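Local coordinates for protein ADP-ribose pyrophosphatase MutT (Rickettsia felis, PDB 4KYX) that probably hydrolyses nucleoside triphosphates such as 8-oxo-dGTP, as a magnesium-dependent member of the Nudix family, at residues E27-K32 with E65-I70; E53-C58 with P74-V79; H104-L109 with W117-L122. All blocks are in the same frame, centred on the assembly; numbering follows the deposited sequence.

Interaction 1. Residues E27-K32 with E65-I70; sequences EILLGK and EETNLI
Leu29, midway along the strand segment 27-32, gives up the most surface in this buried contact, and it does so through a single methyl. Its CD2 meets the methyl of Thr67, with Leu29 CD2 3.7 Å from Thr67 CG2, and the same atom lies 4.0 Å from Leu69 CD1. In both pairs the methyl ends meet tip to tip. With CG anti to the backbone N (chi1 -170°), Leu29 directs CD2 at segment 65-70.

Thr67 uses its two branches differently. CG2 faces the leucine, while OG1 is turned back to its own chain, where it meets Val63 O by a hydrogen bond and accepts from Leu69 N (OG1 to N 3.1 Å). The latter bond closes an ST turn. Asn68, between them, takes positive phi (67°), and the turn thus brings Thr67 CG2 and Leu69 CD1 to the same leucine methyl. Around them, Trp117 and Trp119 of strand 116-120 also touch Leu29. Residues 65-69 match the end of the Nudix box, with Asn68 where the consensus has glycine; the turn here packs the Nudix helix against a strand of the three-stranded sheet.

Interaction 2. Residues E53-C58 with P74-V79; sequences ETFEEC and PQFIAV
Phe55 and Glu56, in the first turn of helix 55-67, meet Phe76 and Pro74 of segment 74-79. Ahead of them, Glu53 OE1 forms a salt bridge with Arg61 farther along the helix, and OE2 accepts from Glu50 N in the loop before it. Thr54 is the N-cap: its OG1 accepts from Glu57 N at 2.9 Å, and Glu57 OE1 accepts in return from Thr54 N at 3.0 Å, completing a capping box. Phe55 then brings CD2 to the edge of the Phe76 ring, near its plane, 3.8 Å from Phe76 CE2. Glu56 lays CB against the proline ring, 3.9 Å from Pro74 CG. Its chain bends at chi2 (84°), curling the carboxylate back to a water whose oxygen lies 2.8 Å from Glu56 OE2 and 2.9 Å from Pro74 O, donating to both; it accepts a weak bond from Phe76 N. Glu56 OE2 also bonds Tyr142 OH of the second subunit, whose ring stacks on Phe76, so this contact reaches the dimer interface. Phe55 reaches Ile17, while Pro74 and Phe76 touch the adjacent strand 89-99: the first helical turn packs against strands 14-22 and 75-84 of the mixed sheet.

Interaction 3. Residues H104-L109 with W117-L122; sequences HELQNL and WQWFAL
Asn108 stands at the pyrrole edge of Trp117 and can be traced atom by atom. Its CB lies in the plane of the indole, at the edge, 3.9 Å from Trp117 CD1. CG comes next, 3.8 Å from the same CD1, and the amide there is turned almost perpendicular to the ring, 85° between planes. Holding CG anti to the backbone N brings it to this edge, and a chi2 of -4° then turns OD1 toward the indole nitrogen. The direct bond is weak, Trp117 NE1 to Asn108 OD1 3.4 Å with an N-H...O angle of only 134°. A water supplies a second route: it accepts from Trp117 NE1 at 3.0 Å and donates to Asn108 OD1 at 2.9 Å, its oxygen lying in the indole plane. OD1 is also met weakly by Glu110 N. The other branch, ND2, donates to Val114 O, which helps fix the rotation of the amide.

Leu106 carries the apolar part of the contact and buries more surface than Asn108. Its CD2 sits 3.8 Å from Trp119 NE1, the leucine and the indole running alongside with their ends pointing opposite ways, while Leu106 CD1 is 4.3 Å from Trp117 CB. Leu106 also touches Leu29 of strand 28-34 and Thr67. Backbone bonds between Gln107 and Thr67 and between Leu109 and Glu66 hold the loop to the end of helix 55-67. The loop is thus wedged between that helix end and the edge strand 116-120, joining the Nudix-box helix to the smaller sheet of the Nudix fold.

In the fold
Helix 55-67 connects the set: interaction 2 uses its first turn and interaction 1 its last. The centres of interactions 1 and 2 are about 16 Å apart. Interactions 1 and 3 are immediate neighbours, centres about 5 Å apart, because strands 28-34 and 116-120 pair in one sheet; Ile28 O to Phe120 N (2.8 Å) and Leu30 O to Gln118 N (2.9 Å) are probable hydrogen bonds between them. Interaction 2 lies about 20 Å from interaction 3 between centres, about 10 Å between nearest atoms, and faces the second subunit instead. Together the contacts lie at the two ends of the helix that, in Nudix enzymes generally, carries metal-binding glutamates.

Interaction 1. Residues E27-K32 with E65-I70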
loop_
_atom_site.group_PDB
_atom_site.type_symbol
_atom_site.label_atom_id
_atom_site.label_comp_id
_atom_site.label_asym_id
_atom_site.label_seq_id
_atom_site.Cartn_x
_atom_site.Cartn_y
_atom_site.Cartn_z
ATOM N N GLU A 27 -6.142 -20.859 -13.000
ATOM C CA GLU A 27 -4.889 -20.378 -13.530
ATOM C C GLU A 27 -4.881 -18.848 -13.489
ATOM O O GLU A 27 -5.933 -18.194 -13.596
ATOM C CB GLU A 27 -4.693 -20.864 -14.968
ATOM C CG GLU A 27 -4.953 -22.363 -15.121
ATOM C CD GLU A 27 -4.954 -22.822 -16.563
ATOM O OE1 GLU A 27 -5.562 -22.160 -17.447
ATOM O OE2 GLU A 27 -4.388 -23.903 -16.816
ATOM N N ILE A 28 -3.697 -18.295 -13.439
ATOM C CA ILE A 28 -3.531 -16.837 -13.409
ATOM C C ILE A 28 -2.941 -16.318 -14.712
ATOM O O ILE A 28 -2.160 -17.013 -15.449
ATOM C CB ILE A 28 -2.646 -16.368 -12.251
ATOM C CG1 ILE A 28 -1.260 -16.991 -12.396
ATOM C CG2 ILE A 28 -3.275 -16.741 -10.922
ATOM C CD1 ILE A 28 -0.281 -16.409 -11.413
ATOM N N LEU A 29 -3.343 -15.108 -15.046
ATOM C CA LEU A 29 -2.988 -14.508 -16.327
ATOM C C LEU A 29 -1.710 -13.720 -16.086
ATOM O O LEU A 29 -1.651 -12.917 -15.171
ATOM C CB LEU A 29 -4.100 -13.567 -16.822
ATOM C CG LEU A 29 -3.880 -13.096 -18.271
ATOM C CD1 LEU A 29 -4.260 -14.258 -19.187
ATOM C CD2 LEU A 29 -4.607 -11.832 -18.669
ATOM N N LEU A 30 -0.700 -13.954 -16.905
ATOM C CA LEU A 30 0.521 -13.163 -16.891
ATOM C C LEU A 30 0.842 -12.679 -18.280
ATOM O O LEU A 30 0.614 -13.404 -19.319
ATOM C CB LEU A 30 1.708 -13.959 -16.338
ATOM C CG LEU A 30 1.588 -14.500 -14.890
ATOM C CD1 LEU A 30 2.797 -15.366 -14.601
ATOM C CD2 LEU A 30 1.415 -13.404 -13.861
ATOM N N GLY A 31 1.446 -11.479 -18.311
ATOM C CA GLY A 31 1.855 -10.790 -19.534
ATOM C C GLY A 31 3.345 -10.782 -19.692
ATOM O O GLY A 31 4.071 -10.398 -18.740
ATOM N N LYS A 32 3.810 -11.280 -20.830
ATOM C CA LYS A 32 5.232 -11.240 -21.153
ATOM C C LYS A 32 5.684 -9.887 -21.690
ATOM O O LYS A 32 5.140 -9.359 -22.668
ATOM C CB LYS A 32 5.687 -12.366 -22.103
ATOM C CG LYS A 32 7.224 -12.584 -22.086
ATOM C CD LYS A 32 7.699 -13.707 -22.972
ATOM C CE LYS A 32 7.413 -13.379 -24.468
ATOM N NZ LYS A 32 8.079 -14.328 -25.363
ATOM N N GLU A 65 -8.908 -2.480 -19.612
ATOM C CA GLU A 65 -8.057 -1.734 -20.557
ATOM C C GLU A 65 -6.961 -2.608 -21.178
ATOM O O GLU A 65 -6.592 -2.412 -22.320
ATOM C CB GLU A 65 -7.363 -0.538 -19.883
ATOM C CG GLU A 65 -8.262 0.658 -19.710
ATOM C CD GLU A 65 -7.606 1.765 -18.913
ATOM O OE1 GLU A 65 -6.375 1.674 -18.621
ATOM O OE2 GLU A 65 -8.323 2.723 -18.565
ATOM N N GLU A 66 -6.385 -3.514 -20.386
ATOM C CA GLU A 66 -5.196 -4.269 -20.825
ATOM C C GLU A 66 -5.492 -5.611 -21.560
ATOM O O GLU A 66 -4.717 -6.027 -22.434
ATOM C CB GLU A 66 -4.267 -4.499 -19.623
ATOM C CG GLU A 66 -3.714 -3.188 -19.087
ATOM C CD GLU A 66 -2.984 -3.342 -17.790
ATOM O OE1 GLU A 66 -3.025 -4.437 -17.202
ATOM O OE2 GLU A 66 -2.446 -2.313 -17.281
ATOM N N THR A 67 -6.597 -6.255 -21.184
ATOM C CA THR A 67 -6.854 -7.644 -21.496
ATOM C C THR A 67 -8.243 -7.874 -22.082
ATOM O O THR A 67 -8.527 -8.985 -22.476
ATOM C CB THR A 67 -6.737 -8.549 -20.249
ATOM O OG1 THR A 67 -7.836 -8.244 -19.358
ATOM C CG2 THR A 67 -5.409 -8.364 -19.568
ATOM N N ASN A 68 -9.111 -6.865 -22.077
ATOM C CA ASN A 68 -10.536 -6.993 -22.460
ATOM C C ASN A 68 -11.375 -7.855 -21.508
ATOM O O ASN A 68 -12.525 -8.149 -21.803
ATOM C CB ASN A 68 -10.628 -7.566 -23.894
ATOM C CG ASN A 68 -11.889 -7.207 -24.630
ATOM O OD1 ASN A 68 -12.359 -6.105 -24.557
ATOM N ND2 ASN A 68 -12.427 -8.158 -25.404
ATOM N N LEU A 69 -10.817 -8.230 -20.364
ATOM C CA LEU A 69 -11.475 -9.110 -19.437
ATOM C C LEU A 69 -12.212 -8.289 -18.392
ATOM O O LEU A 69 -11.760 -7.216 -17.990
ATOM C CB LEU A 69 -10.487 -10.019 -18.716
ATOM C CG LEU A 69 -9.728 -10.997 -19.595
ATOM C CD1 LEU A 69 -8.610 -11.746 -18.894
ATOM C CD2 LEU A 69 -10.737 -11.952 -20.215
ATOM N N ILE A 70 -13.350 -8.828 -17.977
ATOM C CA ILE A 70 -14.190 -8.218 -16.961
ATOM C C ILE A 70 -14.013 -9.034 -15.706
ATOM O O ILE A 70 -14.349 -10.238 -15.675
ATOM C CB ILE A 70 -15.696 -8.218 -17.416
ATOM C CG1 ILE A 70 -15.874 -7.266 -18.577
ATOM C CG2 ILE A 70 -16.548 -7.835 -16.239
ATOM C CD1 ILE A 70 -17.286 -7.284 -19.195
#

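Interaction 2. Residues E53-C58 with P74-V79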
loop_
_atom_site.group_PDB
_atom_site.type_symbol
_atom_site.label_atom_id
_atom_site.label_comp_id
_atom_site.label_asym_id
_atom_site.label_seq_id
_atom_site.Cartn_x
_atom_site.Cartn_y
_atom_site.Cartn_z
ATOM N N GLU A 53 -9.546 7.253 -7.382
ATOM C CA GLU A 53 -9.942 5.849 -7.475
ATOM C C GLU A 53 -9.790 5.044 -6.197
ATOM O O GLU A 53 -8.876 5.228 -5.428
ATOM C CB GLU A 53 -9.107 5.121 -8.525
ATOM C CG GLU A 53 -9.213 5.558 -9.945
ATOM C CD GLU A 53 -8.541 4.577 -10.862
ATOM O OE1 GLU A 53 -9.299 3.936 -11.616
ATOM O OE2 GLU A 53 -7.272 4.384 -10.840
ATOM N N THR A 54 -10.688 4.106 -6.018
ATOM C CA THR A 54 -10.512 3.032 -5.099
ATOM C C THR A 54 -9.621 1.966 -5.731
ATOM O O THR A 54 -9.463 1.911 -6.961
ATOM C CB THR A 54 -11.878 2.407 -4.690
ATOM O OG1 THR A 54 -12.348 1.610 -5.744
ATOM C CG2 THR A 54 -12.919 3.521 -4.290
ATOM N N PHE A 55 -9.030 1.142 -4.881
ATOM C CA PHE A 55 -8.145 0.069 -5.355
ATOM C C PHE A 55 -8.969 -0.845 -6.229
ATOM O O PHE A 55 -8.449 -1.287 -7.225
ATOM C CB PHE A 55 -7.555 -0.775 -4.248
ATOM C CG PHE A 55 -6.701 0.003 -3.240
ATOM C CD1 PHE A 55 -6.054 1.177 -3.596
ATOM C CD2 PHE A 55 -6.589 -0.453 -1.930
ATOM C CE1 PHE A 55 -5.312 1.879 -2.652
ATOM C CE2 PHE A 55 -5.834 0.225 -0.999
ATOM C CZ PHE A 55 -5.200 1.384 -1.357
ATOM N N GLU A 56 -10.241 -1.055 -5.884
ATOM C CA GLU A 56 -11.076 -2.007 -6.595
ATOM C C GLU A 56 -11.487 -1.436 -7.948
ATOM O O GLU A 56 -11.466 -2.184 -8.933
ATOM C CB GLU A 56 -12.309 -2.410 -5.788
ATOM C CG GLU A 56 -11.966 -3.202 -4.516
ATOM C CD GLU A 56 -11.614 -2.279 -3.329
ATOM O OE1 GLU A 56 -11.750 -1.006 -3.363
ATOM O OE2 GLU A 56 -11.158 -2.851 -2.317
ATOM N N GLU A 57 -11.794 -0.143 -8.012
ATOM C CA GLU A 57 -12.117 0.531 -9.294
ATOM C C GLU A 57 -10.915 0.444 -10.255
ATOM O O GLU A 57 -11.047 0.181 -11.440
ATOM C CB GLU A 57 -12.467 2.010 -9.087
ATOM C CG GLU A 57 -13.842 2.252 -8.555
ATOM C CD GLU A 57 -14.077 3.661 -7.989
ATOM O OE1 GLU A 57 -13.109 4.451 -7.751
ATOM O OE2 GLU A 57 -15.285 3.960 -7.776
ATOM N N CYS A 58 -9.729 0.693 -9.689
ATOM C CA CYS A 58 -8.526 0.743 -10.489
ATOM C C CYS A 58 -8.272 -0.623 -11.083
ATOM O O CYS A 58 -8.010 -0.753 -12.282
ATOM C CB CYS A 58 -7.370 1.252 -9.612
ATOM S SG CYS A 58 -5.794 1.235 -10.513
ATOM N N PRO A 74 -12.898 -7.733 -6.819
ATOM C CA PRO A 74 -11.482 -8.005 -6.551
ATOM C C PRO A 74 -11.231 -7.939 -5.056
ATOM O O PRO A 74 -11.812 -7.058 -4.349
ATOM C CB PRO A 74 -10.757 -6.892 -7.292
ATOM C CG PRO A 74 -11.764 -5.837 -7.503
ATOM C CD PRO A 74 -13.089 -6.486 -7.572
ATOM N N GLN A 75 -10.406 -8.869 -4.590
ATOM C CA GLN A 75 -10.063 -9.065 -3.208
ATOM C C GLN A 75 -8.635 -8.646 -2.909
ATOM O O GLN A 75 -7.699 -9.028 -3.578
ATOM C CB GLN A 75 -10.249 -10.519 -2.778
ATOM C CG GLN A 75 -11.662 -11.045 -2.909
ATOM C CD GLN A 75 -12.666 -10.271 -2.061
ATOM O OE1 GLN A 75 -12.525 -10.154 -0.818
ATOM N NE2 GLN A 75 -13.694 -9.712 -2.721
ATOM N N PHE A 76 -8.467 -7.857 -1.874
ATOM C CA PHE A 76 -7.122 -7.360 -1.469
ATOM C C PHE A 76 -6.271 -8.514 -0.978
ATOM O O PHE A 76 -6.710 -9.301 -0.138
ATOM C CB PHE A 76 -7.361 -6.293 -0.409
ATOM C CG PHE A 76 -6.180 -5.478 -0.057
ATOM C CD1 PHE A 76 -5.231 -5.962 0.811
ATOM C CD2 PHE A 76 -6.064 -4.205 -0.513
ATOM C CE1 PHE A 76 -4.135 -5.183 1.185
ATOM C CE2 PHE A 76 -4.999 -3.422 -0.149
ATOM C CZ PHE A 76 -4.020 -3.913 0.686
ATOM N N ILE A 77 -5.065 -8.698 -1.517
ATOM C CA ILE A 77 -4.193 -9.835 -1.183
ATOM C C ILE A 77 -2.906 -9.422 -0.452
ATOM O O ILE A 77 -2.449 -10.105 0.439
ATOM C CB ILE A 77 -3.746 -10.611 -2.453
ATOM C CG1 ILE A 77 -4.931 -11.294 -3.156
ATOM C CG2 ILE A 77 -2.653 -11.638 -2.140
ATOM C CD1 ILE A 77 -5.685 -12.331 -2.343
ATOM N N ALA A 78 -2.292 -8.334 -0.896
ATOM C CA ALA A 78 -0.930 -8.066 -0.441
ATOM C C ALA A 78 -0.428 -6.677 -0.768
ATOM O O ALA A 78 -0.973 -5.989 -1.611
ATOM C CB ALA A 78 0.003 -9.102 -1.009
ATOM N N VAL A 79 0.571 -6.240 -0.006
ATOM C CA VAL A 79 1.307 -5.008 -0.292
ATOM C C VAL A 79 2.769 -5.343 -0.374
ATOM O O VAL A 79 3.318 -6.080 0.468
ATOM C CB VAL A 79 1.187 -3.939 0.834
ATOM C CG1 VAL A 79 1.912 -2.660 0.416
ATOM C CG2 VAL A 79 -0.280 -3.644 1.147
HETATM O O HOH W 1 -10.887 -5.590 -2.028
#

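Interaction 3. Residues H104-L109 with W117-L122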
loop_
_atom_site.group_PDB
_atom_site.type_symbol
_atom_site.label_atom_id
_atom_site.label_comp_id
_atom_site.label_asym_id
_atom_site.label_seq_id
_atom_site.Cartn_x
_atom_site.Cartn_y
_atom_site.Cartn_z
ATOM N N HIS A 104 -12.861 -16.140 -22.448
ATOM C CA HIS A 104 -12.651 -16.361 -23.875
ATOM C C HIS A 104 -12.545 -15.103 -24.711
ATOM O O HIS A 104 -12.160 -15.199 -25.881
ATOM C CB HIS A 104 -13.719 -17.298 -24.435
ATOM C CG HIS A 104 -13.700 -18.635 -23.785
ATOM N ND1 HIS A 104 -14.849 -19.313 -23.433
ATOM C CD2 HIS A 104 -12.666 -19.381 -23.333
ATOM C CE1 HIS A 104 -14.515 -20.451 -22.846
ATOM N NE2 HIS A 104 -13.198 -20.509 -22.764
ATOM N N GLU A 105 -12.836 -13.944 -24.106
ATOM C CA GLU A 105 -12.721 -12.664 -24.785
ATOM C C GLU A 105 -11.343 -12.025 -24.555
ATOM O O GLU A 105 -11.129 -10.895 -24.944
ATOM C CB GLU A 105 -13.816 -11.702 -24.309
ATOM C CG GLU A 105 -15.191 -12.209 -24.701
ATOM C CD GLU A 105 -16.323 -11.304 -24.388
ATOM O OE1 GLU A 105 -17.363 -11.539 -25.022
ATOM O OE2 GLU A 105 -16.253 -10.444 -23.517
ATOM N N LEU A 106 -10.402 -12.741 -23.949
ATOM C CA LEU A 106 -9.063 -12.223 -23.749
ATOM C C LEU A 106 -8.505 -11.670 -25.044
ATOM O O LEU A 106 -8.538 -12.361 -26.088
ATOM C CB LEU A 106 -8.167 -13.343 -23.260
ATOM C CG LEU A 106 -6.638 -13.066 -23.174
ATOM C CD1 LEU A 106 -6.402 -11.953 -22.124
ATOM C CD2 LEU A 106 -5.904 -14.341 -22.815
ATOM N N GLN A 107 -8.057 -10.413 -25.001
ATOM C CA GLN A 107 -7.356 -9.801 -26.137
ATOM C C GLN A 107 -6.186 -9.024 -25.604
ATOM O O GLN A 107 -6.278 -8.424 -24.522
ATOM C CB GLN A 107 -8.266 -8.857 -26.924
ATOM C CG GLN A 107 -9.388 -9.585 -27.588
ATOM C CD GLN A 107 -10.279 -8.674 -28.414
ATOM O OE1 GLN A 107 -9.970 -7.517 -28.644
ATOM N NE2 GLN A 107 -11.390 -9.216 -28.888
ATOM N N ASN A 108 -5.095 -9.007 -26.364
ATOM C CA ASN A 108 -3.960 -8.154 -25.998
ATOM C C ASN A 108 -4.197 -6.730 -26.504
ATOM O O ASN A 108 -3.892 -6.397 -27.685
ATOM C CB ASN A 108 -2.684 -8.697 -26.630
ATOM C CG ASN A 108 -1.446 -8.002 -26.151
ATOM O OD1 ASN A 108 -1.515 -7.048 -25.380
ATOM N ND2 ASN A 108 -0.282 -8.502 -26.567
ATOM N N LEU A 109 -4.732 -5.888 -25.631
ATOM C CA LEU A 109 -5.051 -4.553 -26.009
ATOM C C LEU A 109 -3.923 -3.552 -25.945
ATOM O O LEU A 109 -4.106 -2.434 -26.393
ATOM C CB LEU A 109 -6.258 -4.060 -25.166
ATOM C CG LEU A 109 -7.496 -4.924 -25.407
ATOM C CD1 LEU A 109 -8.675 -4.428 -24.566
ATOM C CD2 LEU A 109 -7.863 -4.973 -26.885
ATOM N N TRP A 117 -0.238 -12.365 -23.588
ATOM C CA TRP A 117 -0.771 -12.824 -22.315
ATOM C C TRP A 117 -0.911 -14.339 -22.396
ATOM O O TRP A 117 -1.071 -14.879 -23.508
ATOM C CB TRP A 117 -2.130 -12.187 -22.085
ATOM C CG TRP A 117 -2.056 -10.673 -21.891
ATOM C CD1 TRP A 117 -2.183 -9.738 -22.857
ATOM C CD2 TRP A 117 -1.826 -9.958 -20.682
ATOM N NE1 TRP A 117 -2.026 -8.505 -22.350
ATOM C CE2 TRP A 117 -1.855 -8.599 -21.001
ATOM C CE3 TRP A 117 -1.540 -10.340 -19.371
ATOM C CZ2 TRP A 117 -1.616 -7.621 -20.072
ATOM C CZ3 TRP A 117 -1.389 -9.369 -18.430
ATOM C CH2 TRP A 117 -1.408 -8.026 -18.783
ATOM N N GLN A 118 -0.822 -15.017 -21.255
ATOM C CA GLN A 118 -1.118 -16.446 -21.167
ATOM C C GLN A 118 -1.522 -16.840 -19.737
ATOM O O GLN A 118 -1.223 -16.132 -18.776
ATOM C CB GLN A 118 0.096 -17.246 -21.663
ATOM C CG GLN A 118 0.011 -18.759 -21.566
ATOM C CD GLN A 118 -1.151 -19.341 -22.356
ATOM O OE1 GLN A 118 -2.333 -19.077 -22.050
ATOM N NE2 GLN A 118 -0.836 -20.152 -23.335
ATOM N N TRP A 119 -2.297 -17.916 -19.639
ATOM C CA TRP A 119 -2.738 -18.504 -18.359
ATOM C C TRP A 119 -1.675 -19.478 -17.850
ATOM O O TRP A 119 -1.153 -20.290 -18.638
ATOM C CB TRP A 119 -4.064 -19.209 -18.575
ATOM C CG TRP A 119 -5.143 -18.273 -19.065
ATOM C CD1 TRP A 119 -5.609 -18.166 -20.331
ATOM C CD2 TRP A 119 -5.880 -17.302 -18.277
ATOM N NE1 TRP A 119 -6.610 -17.204 -20.392
ATOM C CE2 TRP A 119 -6.807 -16.677 -19.144
ATOM C CE3 TRP A 119 -5.909 -16.981 -16.936
ATOM C CZ2 TRP A 119 -7.675 -15.687 -18.715
ATOM C CZ3 TRP A 119 -6.752 -16.005 -16.516
ATOM C CH2 TRP A 119 -7.634 -15.371 -17.385
ATOM N N PHE A 120 -1.376 -19.433 -16.570
ATOM C CA PHE A 120 -0.368 -20.293 -15.928
ATOM C C PHE A 120 -0.921 -20.895 -14.662
ATOM O O PHE A 120 -1.548 -20.187 -13.859
ATOM C CB PHE A 120 0.859 -19.493 -15.538
ATOM C CG PHE A 120 1.634 -18.976 -16.712
ATOM C CD1 PHE A 120 1.350 -17.741 -17.234
ATOM C CD2 PHE A 120 2.647 -19.729 -17.280
ATOM C CE1 PHE A 120 2.066 -17.237 -18.292
ATOM C CE2 PHE A 120 3.360 -19.240 -18.371
ATOM C CZ PHE A 120 3.062 -17.999 -18.900
ATOM N N ALA A 121 -0.662 -22.193 -14.467
ATOM C CA ALA A 121 -0.981 -22.840 -13.219
ATOM C C ALA A 121 -0.040 -22.275 -12.165
ATOM O O ALA A 121 1.126 -21.957 -12.446
ATOM C CB ALA A 121 -0.824 -24.367 -13.376
ATOM N N LEU A 122 -0.553 -22.138 -10.947
ATOM C CA LEU A 122 0.237 -21.618 -9.862
ATOM C C LEU A 122 1.404 -22.497 -9.482
ATOM O O LEU A 122 2.324 -22.018 -8.872
ATOM C CB LEU A 122 -0.631 -21.364 -8.645
ATOM C CG LEU A 122 -1.522 -20.124 -8.678
ATOM C CD1 LEU A 122 -2.558 -20.256 -7.578
ATOM C CD2 LEU A 122 -0.697 -18.852 -8.450
HETATM O O HOH W 2 -2.153 -5.526 -22.940
#